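Local coordinates for rhamnosidase B (Bacillus sp., PDB 2OKX), which probably hydrolyses terminal alpha-L-rhamnose residues from rhamnose-containing glycosides, as a family 78 alpha-L-rhamnosidase, at residues R4-W10 / G110-E116; P39-T45 / F72-I78. All coordinates share one frame; numbering follows the deposited sequence.

Contact 1: residues R4-W10 / G110-E116; sequences RNWNASW and GLIAEIE
A salt-bridge network on one face of strand 110-117 ties the N-terminal segment to the mixed sheet of the N-terminal domain, with Arg4, Glu114 and Glu116 as its members. Arg4 NH2 lies 3.1 Å from Glu114 OE2 with a nearly straight N-H...O angle of 170°; the oxygen is in the guanidinium plane, yet the donor stands well above the carboxylate plane. A weak, longer bond joins the same NH2 to Glu116 OE1 at 3.5 Å, and water 1 accepts from Arg4 NE. Asn7 grips the Glu114 carboxylate twice: its backbone N is 2.6 Å from OE1, and its ND2 reaches OE2 from the face opposite Arg4 NH2. Thr121 OG1 also bonds to OE2, so this carboxylate is fixed by several donors. Arg4 NH1 sits over one face of the Trp6 indole near its rim, the guanidinium coming edge-on, while Ile112 CD1 approaches the opposite face near the rim, 4.0 Å from Trp6 CE3. Residues 4-8 run as loop against the mixed sheet and lead into strand 9-12, one of the two edge strands of the seven-stranded antiparallel sheet. Ile112 has CG1 anti to its backbone N (chi1 -174°), which turns CG2 onto the Trp10 ring. This CH-pi contact puts CG2 3.7 Å from the six-membered-ring centroid, 8° off the normal. Gly110 C meets that indole at its edge, 3.6 Å from Trp10 CE3.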
ATOM      1  N   ARG A   4      19.915   9.411 -20.923  1.00 38.38           N
ATOM      2  CA  ARG A   4      21.215  10.035 -21.091  1.00 38.69           C
ATOM      3  C   ARG A   4      22.229   8.970 -21.489  1.00 39.48           C
ATOM      4  O   ARG A   4      21.947   7.778 -21.425  1.00 40.07           O
ATOM      5  CB  ARG A   4      21.656  10.699 -19.781  1.00 38.01           C
ATOM      6  CG  ARG A   4      21.829   9.744 -18.605  1.00 37.22           C
ATOM      7  CD  ARG A   4      22.194  10.507 -17.342  1.00 37.35           C
ATOM      8  NE  ARG A   4      23.517  11.124 -17.422  1.00 35.88           N
ATOM      9  CZ  ARG A   4      24.656  10.498 -17.141  1.00 36.40           C
ATOM     10  NH1 ARG A   4      24.639   9.225 -16.762  1.00 36.12           N
ATOM     11  NH2 ARG A   4      25.814  11.147 -17.228  1.00 35.11           N
ATOM     12  N   ASN A   5      23.418   9.405 -21.891  1.00 39.74           N
ATOM     13  CA  ASN A   5      24.480   8.469 -22.270  1.00 40.76           C
ATOM     14  C   ASN A   5      25.269   8.230 -21.015  1.00 40.21           C
ATOM     15  O   ASN A   5      25.797   9.186 -20.410  1.00 41.13           O
ATOM     16  CB  ASN A   5      25.412   9.085 -23.321  1.00 42.39           C
ATOM     17  CG  ASN A   5      24.693   9.466 -24.582  1.00 44.41           C
ATOM     18  OD1 ASN A   5      23.834   8.701 -25.107  1.00 45.45           O
ATOM     19  ND2 ASN A   5      25.034  10.641 -25.118  1.00 46.15           N
ATOM     20  N   TRP A   6      25.375   6.975 -20.615  1.00 37.42           N
ATOM     21  CA  TRP A   6      26.099   6.630 -19.417  1.00 37.55           C
ATOM     22  C   TRP A   6      27.566   6.247 -19.643  1.00 38.20           C
ATOM     23  O   TRP A   6      27.924   5.654 -20.666  1.00 36.45           O
ATOM     24  CB  TRP A   6      25.382   5.476 -18.710  1.00 37.08           C
ATOM     25  CG  TRP A   6      24.015   5.833 -18.211  1.00 37.45           C
ATOM     26  CD1 TRP A   6      22.868   5.952 -18.944  1.00 37.21           C
ATOM     27  CD2 TRP A   6      23.658   6.105 -16.857  1.00 36.29           C
ATOM     28  NE1 TRP A   6      21.813   6.272 -18.122  1.00 37.93           N
ATOM     29  CE2 TRP A   6      22.272   6.372 -16.835  1.00 37.58           C
ATOM     30  CE3 TRP A   6      24.375   6.147 -15.659  1.00 37.09           C
ATOM     31  CZ2 TRP A   6      21.583   6.681 -15.651  1.00 37.38           C
ATOM     32  CZ3 TRP A   6      23.690   6.453 -14.476  1.00 37.65           C
ATOM     33  CH2 TRP A   6      22.305   6.714 -14.488  1.00 35.90           C
ATOM     34  N   ASN A   7      28.394   6.585 -18.663  1.00 42.23           N
ATOM     35  CA  ASN A   7      29.817   6.280 -18.684  1.00 43.43           C
ATOM     36  C   ASN A   7      30.109   5.516 -17.405  1.00 42.88           C
ATOM     37  O   ASN A   7      31.203   5.593 -16.850  1.00 45.54           O
ATOM     38  CB  ASN A   7      30.645   7.566 -18.713  1.00 45.80           C
ATOM     39  CG  ASN A   7      30.373   8.401 -19.942  1.00 48.96           C
ATOM     40  OD1 ASN A   7      30.593   7.956 -21.068  1.00 51.57           O
ATOM     41  ND2 ASN A   7      29.883   9.621 -19.735  1.00 50.75           N
ATOM     42  N   ALA A   8      29.100   4.795 -16.934  1.00 41.04           N
ATOM     43  CA  ALA A   8      29.217   4.002 -15.721  1.00 39.01           C
ATOM     44  C   ALA A   8      28.670   2.615 -16.018  1.00 37.36           C
ATOM     45  O   ALA A   8      27.983   2.414 -17.020  1.00 36.76           O
ATOM     46  CB  ALA A   8      28.426   4.649 -14.587  1.00 38.46           C
ATOM     47  N   SER A   9      28.972   1.663 -15.145  1.00 36.25           N
ATOM     48  CA  SER A   9      28.510   0.298 -15.340  1.00 35.81           C
ATOM     49  C   SER A   9      27.686  -0.208 -14.167  1.00 34.40           C
ATOM     50  O   SER A   9      27.914   0.184 -13.023  1.00 34.37           O
ATOM     51  CB  SER A   9      29.711  -0.630 -15.542  1.00 36.61           C
ATOM     52  OG  SER A   9      30.516  -0.191 -16.622  1.00 39.64           O
ATOM     53  N   TRP A  10      26.717  -1.069 -14.463  1.00 33.65           N
ATOM     54  CA  TRP A  10      25.901  -1.670 -13.419  1.00 32.09           C
ATOM     55  C   TRP A  10      26.855  -2.580 -12.659  1.00 32.81           C
ATOM     56  O   TRP A  10      27.601  -3.349 -13.273  1.00 34.71           O
ATOM     57  CB  TRP A  10      24.788  -2.535 -14.008  1.00 30.55           C
ATOM     58  CG  TRP A  10      23.556  -1.809 -14.428  1.00 30.56           C
ATOM     59  CD1 TRP A  10      23.240  -1.378 -15.680  1.00 29.32           C
ATOM     60  CD2 TRP A  10      22.440  -1.478 -13.592  1.00 30.01           C
ATOM     61  NE1 TRP A  10      21.989  -0.803 -15.683  1.00 30.90           N
ATOM     62  CE2 TRP A  10      21.477  -0.851 -14.412  1.00 30.11           C
ATOM     63  CE3 TRP A  10      22.159  -1.654 -12.231  1.00 28.86           C
ATOM     64  CZ2 TRP A  10      20.249  -0.400 -13.914  1.00 29.96           C
ATOM     65  CZ3 TRP A  10      20.935  -1.204 -11.735  1.00 27.93           C
ATOM     66  CH2 TRP A  10      19.998  -0.587 -12.577  1.00 27.09           C
ATOM     67  N   GLY A 110      21.798  -4.848  -8.288  1.00 29.17           N
ATOM     68  CA  GLY A 110      22.599  -3.951  -9.091  1.00 28.76           C
ATOM     69  C   GLY A 110      22.534  -2.485  -8.721  1.00 29.61           C
ATOM     70  O   GLY A 110      21.534  -1.993  -8.196  1.00 28.62           O
ATOM     71  N   LEU A 111      23.629  -1.793  -9.008  1.00 29.16           N
ATOM     72  CA  LEU A 111      23.755  -0.370  -8.749  1.00 28.79           C
ATOM     73  C   LEU A 111      24.523   0.283  -9.887  1.00 30.34           C
ATOM     74  O   LEU A 111      25.541  -0.240 -10.341  1.00 30.41           O
ATOM     75  CB  LEU A 111      24.513  -0.123  -7.448  1.00 29.09           C
ATOM     76  CG  LEU A 111      24.955   1.333  -7.240  1.00 30.36           C
ATOM     77  CD1 LEU A 111      23.735   2.220  -7.043  1.00 30.08           C
ATOM     78  CD2 LEU A 111      25.882   1.423  -6.037  1.00 30.04           C
ATOM     79  N   ILE A 112      24.023   1.419 -10.355  1.00 29.64           N
ATOM     80  CA  ILE A 112      24.691   2.169 -11.404  1.00 29.63           C
ATOM     81  C   ILE A 112      24.577   3.646 -11.031  1.00 30.55           C
ATOM     82  O   ILE A 112      23.477   4.162 -10.819  1.00 28.93           O
ATOM     83  CB  ILE A 112      24.067   1.902 -12.798  1.00 29.69           C
ATOM     84  CG1 ILE A 112      24.895   2.608 -13.873  1.00 29.04           C
ATOM     85  CG2 ILE A 112      22.617   2.362 -12.834  1.00 29.21           C
ATOM     86  CD1 ILE A 112      24.534   2.213 -15.286  1.00 27.47           C
ATOM     87  N   ALA A 113      25.724   4.311 -10.921  1.00 29.22           N
ATOM     88  CA  ALA A 113      25.757   5.720 -10.552  1.00 30.77           C
ATOM     89  C   ALA A 113      26.906   6.438 -11.234  1.00 31.91           C
ATOM     90  O   ALA A 113      27.971   5.863 -11.458  1.00 33.15           O
ATOM     91  CB  ALA A 113      25.880   5.858  -9.040  1.00 29.13           C
ATOM     92  N   GLU A 114      26.689   7.706 -11.554  1.00 33.61           N
ATOM     93  CA  GLU A 114      27.707   8.499 -12.220  1.00 34.10           C
ATOM     94  C   GLU A 114      27.594   9.966 -11.828  1.00 34.25           C
ATOM     95  O   GLU A 114      26.500  10.532 -11.829  1.00 32.82           O
ATOM     96  CB  GLU A 114      27.548   8.361 -13.735  1.00 33.95           C
ATOM     97  CG  GLU A 114      28.679   8.964 -14.551  1.00 36.85           C
ATOM     98  CD  GLU A 114      28.373   8.965 -16.034  1.00 36.65           C
ATOM     99  OE1 GLU A 114      27.849   7.947 -16.529  1.00 37.48           O
ATOM    100  OE2 GLU A 114      28.664   9.978 -16.705  1.00 39.30           O
ATOM    101  N   ILE A 115      28.727  10.572 -11.480  1.00 34.42           N
ATOM    102  CA  ILE A 115      28.761  11.982 -11.116  1.00 35.80           C
ATOM    103  C   ILE A 115      29.311  12.736 -12.317  1.00 38.23           C
ATOM    104  O   ILE A 115      30.396  12.428 -12.808  1.00 39.18           O
ATOM    105  CB  ILE A 115      29.667  12.238  -9.897  1.00 35.65           C
ATOM    106  CG1 ILE A 115      29.087  11.542  -8.666  1.00 35.30           C
ATOM    107  CG2 ILE A 115      29.792  13.736  -9.650  1.00 34.16           C
ATOM    108  CD1 ILE A 115      29.888  11.759  -7.406  1.00 38.11           C
ATOM    109  N   GLU A 116      28.553  13.718 -12.790  1.00 39.53           N
ATOM    110  CA  GLU A 116      28.953  14.500 -13.948  1.00 42.43           C
ATOM    111  C   GLU A 116      28.904  15.992 -13.659  1.00 43.16           C
ATOM    112  O   GLU A 116      28.004  16.477 -12.970  1.00 42.43           O
ATOM    113  CB  GLU A 116      28.041  14.168 -15.133  1.00 44.81           C
ATOM    114  CG  GLU A 116      28.320  14.968 -16.396  1.00 51.25           C
ATOM    115  CD  GLU A 116      27.460  14.527 -17.571  1.00 54.19           C
ATOM    116  OE1 GLU A 116      26.216  14.611 -17.473  1.00 55.82           O
ATOM    117  OE2 GLU A 116      28.029  14.093 -18.596  1.00 56.86           O
TER
HETATM  118  O   HOH W   1      23.116  13.656 -18.317  1.00 49.15           O

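Contact 2: residues P39-T45 / F72-I78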
ATOM      1  N   PRO A  39      26.527  22.645 -12.296  1.00 42.96           N
ATOM      2  CA  PRO A  39      26.183  21.812 -11.141  1.00 40.50           C
ATOM      3  C   PRO A  39      26.741  20.400 -11.254  1.00 38.57           C
ATOM      4  O   PRO A  39      26.783  19.823 -12.340  1.00 39.94           O
ATOM      5  CB  PRO A  39      24.660  21.821 -11.160  1.00 41.26           C
ATOM      6  CG  PRO A  39      24.367  21.830 -12.622  1.00 41.77           C
ATOM      7  CD  PRO A  39      25.344  22.865 -13.148  1.00 42.05           C
ATOM      8  N   ALA A  40      27.180  19.855 -10.128  1.00 35.84           N
ATOM      9  CA  ALA A  40      27.709  18.504 -10.099  1.00 34.42           C
ATOM     10  C   ALA A  40      26.506  17.590  -9.896  1.00 34.59           C
ATOM     11  O   ALA A  40      25.941  17.529  -8.803  1.00 33.32           O
ATOM     12  CB  ALA A  40      28.697  18.350  -8.951  1.00 32.77           C
ATOM     13  N   MET A  41      26.110  16.896 -10.958  1.00 32.90           N
ATOM     14  CA  MET A  41      24.963  16.002 -10.903  1.00 31.70           C
ATOM     15  C   MET A  41      25.360  14.548 -10.667  1.00 32.51           C
ATOM     16  O   MET A  41      26.353  14.063 -11.216  1.00 33.28           O
ATOM     17  CB  MET A  41      24.157  16.091 -12.205  1.00 30.64           C
ATOM     18  CG  MET A  41      23.615  17.476 -12.528  1.00 30.51           C
ATOM     19  SD  MET A  41      22.590  18.154 -11.197  1.00 30.17           S
ATOM     20  CE  MET A  41      21.098  17.147 -11.370  1.00 27.64           C
ATOM     21  N   LEU A  42      24.575  13.863  -9.843  1.00 29.97           N
ATOM     22  CA  LEU A  42      24.805  12.458  -9.542  1.00 29.46           C
ATOM     23  C   LEU A  42      23.565  11.709 -10.017  1.00 30.81           C
ATOM     24  O   LEU A  42      22.481  11.845  -9.441  1.00 29.88           O
ATOM     25  CB  LEU A  42      25.015  12.254  -8.040  1.00 25.61           C
ATOM     26  CG  LEU A  42      25.538  10.886  -7.589  1.00 26.17           C
ATOM     27  CD1 LEU A  42      26.030  10.968  -6.152  1.00 24.08           C
ATOM     28  CD2 LEU A  42      24.440   9.837  -7.723  1.00 25.98           C
ATOM     29  N   HIS A  43      23.732  10.938 -11.087  1.00 29.22           N
ATOM     30  CA  HIS A  43      22.649  10.162 -11.679  1.00 28.37           C
ATOM     31  C   HIS A  43      22.742   8.743 -11.142  1.00 27.75           C
ATOM     32  O   HIS A  43      23.807   8.129 -11.180  1.00 28.66           O
ATOM     33  CB  HIS A  43      22.797  10.169 -13.197  1.00 28.15           C
ATOM     34  CG  HIS A  43      22.961  11.540 -13.773  1.00 27.40           C
ATOM     35  ND1 HIS A  43      21.910  12.422 -13.917  1.00 26.58           N
ATOM     36  CD2 HIS A  43      24.059  12.186 -14.235  1.00 27.02           C
ATOM     37  CE1 HIS A  43      22.352  13.549 -14.444  1.00 26.86           C
ATOM     38  NE2 HIS A  43      23.653  13.432 -14.648  1.00 28.47           N
ATOM     39  N   ILE A  44      21.625   8.214 -10.656  1.00 27.63           N
ATOM     40  CA  ILE A  44      21.641   6.887 -10.060  1.00 26.91           C
ATOM     41  C   ILE A  44      20.320   6.125 -10.080  1.00 26.87           C
ATOM     42  O   ILE A  44      19.235   6.712 -10.106  1.00 25.95           O
ATOM     43  CB  ILE A  44      22.102   6.994  -8.582  1.00 29.34           C
ATOM     44  CG1 ILE A  44      22.041   5.631  -7.889  1.00 27.49           C
ATOM     45  CG2 ILE A  44      21.215   7.995  -7.840  1.00 30.20           C
ATOM     46  CD1 ILE A  44      22.511   5.667  -6.439  1.00 29.67           C
ATOM     47  N   THR A  45      20.437   4.803 -10.087  1.00 26.16           N
ATOM     48  CA  THR A  45      19.290   3.909 -10.022  1.00 25.72           C
ATOM     49  C   THR A  45      19.836   2.596  -9.484  1.00 25.68           C
ATOM     50  O   THR A  45      21.047   2.375  -9.487  1.00 26.56           O
ATOM     51  CB  THR A  45      18.604   3.692 -11.391  1.00 26.16           C
ATOM     52  OG1 THR A  45      17.352   3.024 -11.181  1.00 25.99           O
ATOM     53  CG2 THR A  45      19.466   2.840 -12.312  1.00 26.73           C
ATOM     54  N   PHE A  72      13.629   3.712 -13.977  1.00 25.43           N
ATOM     55  CA  PHE A  72      13.783   5.124 -13.632  1.00 24.67           C
ATOM     56  C   PHE A  72      15.052   5.419 -12.832  1.00 25.38           C
ATOM     57  O   PHE A  72      15.380   4.706 -11.881  1.00 26.86           O
ATOM     58  CB  PHE A  72      12.565   5.591 -12.831  1.00 23.78           C
ATOM     59  CG  PHE A  72      11.340   5.838 -13.667  1.00 22.32           C
ATOM     60  CD1 PHE A  72      11.221   6.996 -14.425  1.00 22.05           C
ATOM     61  CD2 PHE A  72      10.293   4.919 -13.679  1.00 23.67           C
ATOM     62  CE1 PHE A  72      10.071   7.244 -15.186  1.00 22.43           C
ATOM     63  CE2 PHE A  72       9.142   5.156 -14.435  1.00 21.63           C
ATOM     64  CZ  PHE A  72       9.032   6.324 -15.188  1.00 21.63           C
ATOM     65  N   TYR A  73      15.765   6.476 -13.214  1.00 25.64           N
ATOM     66  CA  TYR A  73      16.978   6.855 -12.498  1.00 25.81           C
ATOM     67  C   TYR A  73      16.841   8.275 -11.964  1.00 24.96           C
ATOM     68  O   TYR A  73      16.173   9.117 -12.567  1.00 23.61           O
ATOM     69  CB  TYR A  73      18.212   6.736 -13.405  1.00 25.41           C
ATOM     70  CG  TYR A  73      18.255   7.695 -14.571  1.00 27.03           C
ATOM     71  CD1 TYR A  73      18.780   8.979 -14.427  1.00 27.06           C
ATOM     72  CD2 TYR A  73      17.787   7.312 -15.829  1.00 27.54           C
ATOM     73  CE1 TYR A  73      18.840   9.860 -15.513  1.00 28.50           C
ATOM     74  CE2 TYR A  73      17.842   8.181 -16.914  1.00 28.26           C
ATOM     75  CZ  TYR A  73      18.368   9.452 -16.751  1.00 28.87           C
ATOM     76  OH  TYR A  73      18.420  10.310 -17.829  1.00 29.80           O
ATOM     77  N   ASP A  74      17.484   8.532 -10.830  1.00 25.43           N
ATOM     78  CA  ASP A  74      17.424   9.840 -10.187  1.00 24.92           C
ATOM     79  C   ASP A  74      18.669  10.673 -10.442  1.00 24.60           C
ATOM     80  O   ASP A  74      19.763  10.132 -10.591  1.00 24.60           O
ATOM     81  CB  ASP A  74      17.236   9.660  -8.680  1.00 22.52           C
ATOM     82  CG  ASP A  74      16.037   8.801  -8.349  1.00 22.48           C
ATOM     83  OD1 ASP A  74      14.962   9.051  -8.926  1.00 22.32           O
ATOM     84  OD2 ASP A  74      16.168   7.882  -7.520  1.00 22.58           O
ATOM     85  N   SER A  75      18.490  11.991 -10.485  1.00 23.89           N
ATOM     86  CA  SER A  75      19.595  12.919 -10.709  1.00 23.45           C
ATOM     87  C   SER A  75      19.620  13.959  -9.593  1.00 23.31           C
ATOM     88  O   SER A  75      18.726  14.799  -9.504  1.00 23.11           O
ATOM     89  CB  SER A  75      19.436  13.623 -12.060  1.00 23.49           C
ATOM     90  OG  SER A  75      19.351  12.694 -13.126  1.00 25.82           O
ATOM     91  N   TYR A  76      20.645  13.899  -8.748  1.00 24.21           N
ATOM     92  CA  TYR A  76      20.783  14.841  -7.638  1.00 26.80           C
ATOM     93  C   TYR A  76      21.856  15.890  -7.866  1.00 27.14           C
ATOM     94  O   TYR A  76      22.916  15.594  -8.414  1.00 28.86           O
ATOM     95  CB  TYR A  76      21.160  14.125  -6.341  1.00 24.85           C
ATOM     96  CG  TYR A  76      20.184  13.087  -5.854  1.00 23.52           C
ATOM     97  CD1 TYR A  76      20.177  11.800  -6.391  1.00 22.96           C
ATOM     98  CD2 TYR A  76      19.282  13.385  -4.836  1.00 22.72           C
ATOM     99  CE1 TYR A  76      19.294  10.832  -5.922  1.00 22.65           C
ATOM    100  CE2 TYR A  76      18.395  12.426  -4.359  1.00 21.22           C
ATOM    101  CZ  TYR A  76      18.405  11.151  -4.906  1.00 22.84           C
ATOM    102  OH  TYR A  76      17.518  10.206  -4.446  1.00 21.37           O
ATOM    103  N   ASP A  77      21.579  17.115  -7.436  1.00 27.56           N
ATOM    104  CA  ASP A  77      22.572  18.171  -7.520  1.00 27.57           C
ATOM    105  C   ASP A  77      23.288  18.024  -6.178  1.00 27.93           C
ATOM    106  O   ASP A  77      22.722  18.356  -5.133  1.00 26.42           O
ATOM    107  CB  ASP A  77      21.917  19.546  -7.595  1.00 29.14           C
ATOM    108  CG  ASP A  77      22.938  20.669  -7.683  1.00 30.26           C
ATOM    109  OD1 ASP A  77      23.984  20.578  -7.005  1.00 31.00           O
ATOM    110  OD2 ASP A  77      22.691  21.642  -8.421  1.00 31.86           O
ATOM    111  N   ILE A  78      24.515  17.509  -6.198  1.00 26.98           N
ATOM    112  CA  ILE A  78      25.265  17.303  -4.961  1.00 27.66           C
ATOM    113  C   ILE A  78      26.270  18.402  -4.632  1.00 28.60           C
ATOM    114  O   ILE A  78      27.174  18.193  -3.827  1.00 29.11           O
ATOM    115  CB  ILE A  78      26.023  15.957  -4.983  1.00 29.50           C
ATOM    116  CG1 ILE A  78      26.944  15.899  -6.207  1.00 30.05           C
ATOM    117  CG2 ILE A  78      25.032  14.800  -4.990  1.00 27.83           C
ATOM    118  CD1 ILE A  78      27.837  14.681  -6.240  1.00 32.32           C
TER
HETATM  119  O   HOH W   2      26.432  21.630  -7.964  1.00 34.72           O
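The imidazole of His43 receives Ser75 OG at its edge, in the ring plane: ND1 and OG are 2.7 Å apart, and either may be the donor. The Tyr76 ring likewise has Leu42 O at its edge, with Ile44 CG2 near the ring plane 3.9 Å from Tyr76 CE1; Phe197 stacks on this ring and Tyr50 bonds to its hydroxyl. These groups lie on an antiparallel beta ladder within the mixed sheet of the N-terminal domain, formed by strands 41-47 and 70-77, whose short segments run at 157° to each other. The register rests on two hydrogen-bonded pairs, Leu42 with Tyr76 and Ile44 with Asp74, alternating with the non-hydrogen-bonded pairs Met41-Asp77 and His43-Ser75. Leu42 N gives to Tyr76 O at 2.8 Å, and Asp74 N gives to Ile44 O at 2.6 Å. One face carries Met41, His43, Ser75 and Asp77; on the other, Leu42, Ile44 and Tyr76 pack on Tyr50 and Leu52 of strand 49-54, while Asp74 bonds to Tyr50 OH and forms a salt bridge with Arg193. On the first face the bend of Met41 at chi2 brings SD to 3.7 Å from Asp77 CA, and the bend at chi3 turns CE over Tyr76 and Ser75. Just past the last bridged pair, Ile78 N bonds to Ala40 O, while its CG1 lies 4.1 Å from Ala40 CB and its CG2 4.0 Å from Leu42 CB, the Leu42 and Ile78 side chains crossing at about a right angle. Cut back to an alanine here, the side chain would lose CG1 and CG2, which would probably leave a gap beside Leu42 and Ala40. At the other end, chi1 of -169° sets Thr45 OG1 opposite its own backbone N, and it donates to Phe72 O at 2.7 Å from above the carbonyl plane.

From the N terminus, residues 4-10 come first and meet 110-116 after 99 intervening residues, so contact 1 closes a long loop rich in strands. Contact 2 is nested inside it: 39-45 pairs with 72-78 across only 26 residues, which include strands 49-54 and 57-62 of the seven-stranded sheet. Contact 1 leads from the mixed sheet to the seven-stranded sheet, while contact 2 pairs strands within the mixed sheet. Neighbouring strands 41-47 and 110-117 join them: Glu116 N lies 2.7 Å from Met41 O and Glu114 O 2.9 Å from His43 N, both probable hydrogen bonds. Arg4 packs on His43 and Trp10 on Thr45, so the N-terminal segment also covers strand 41-47.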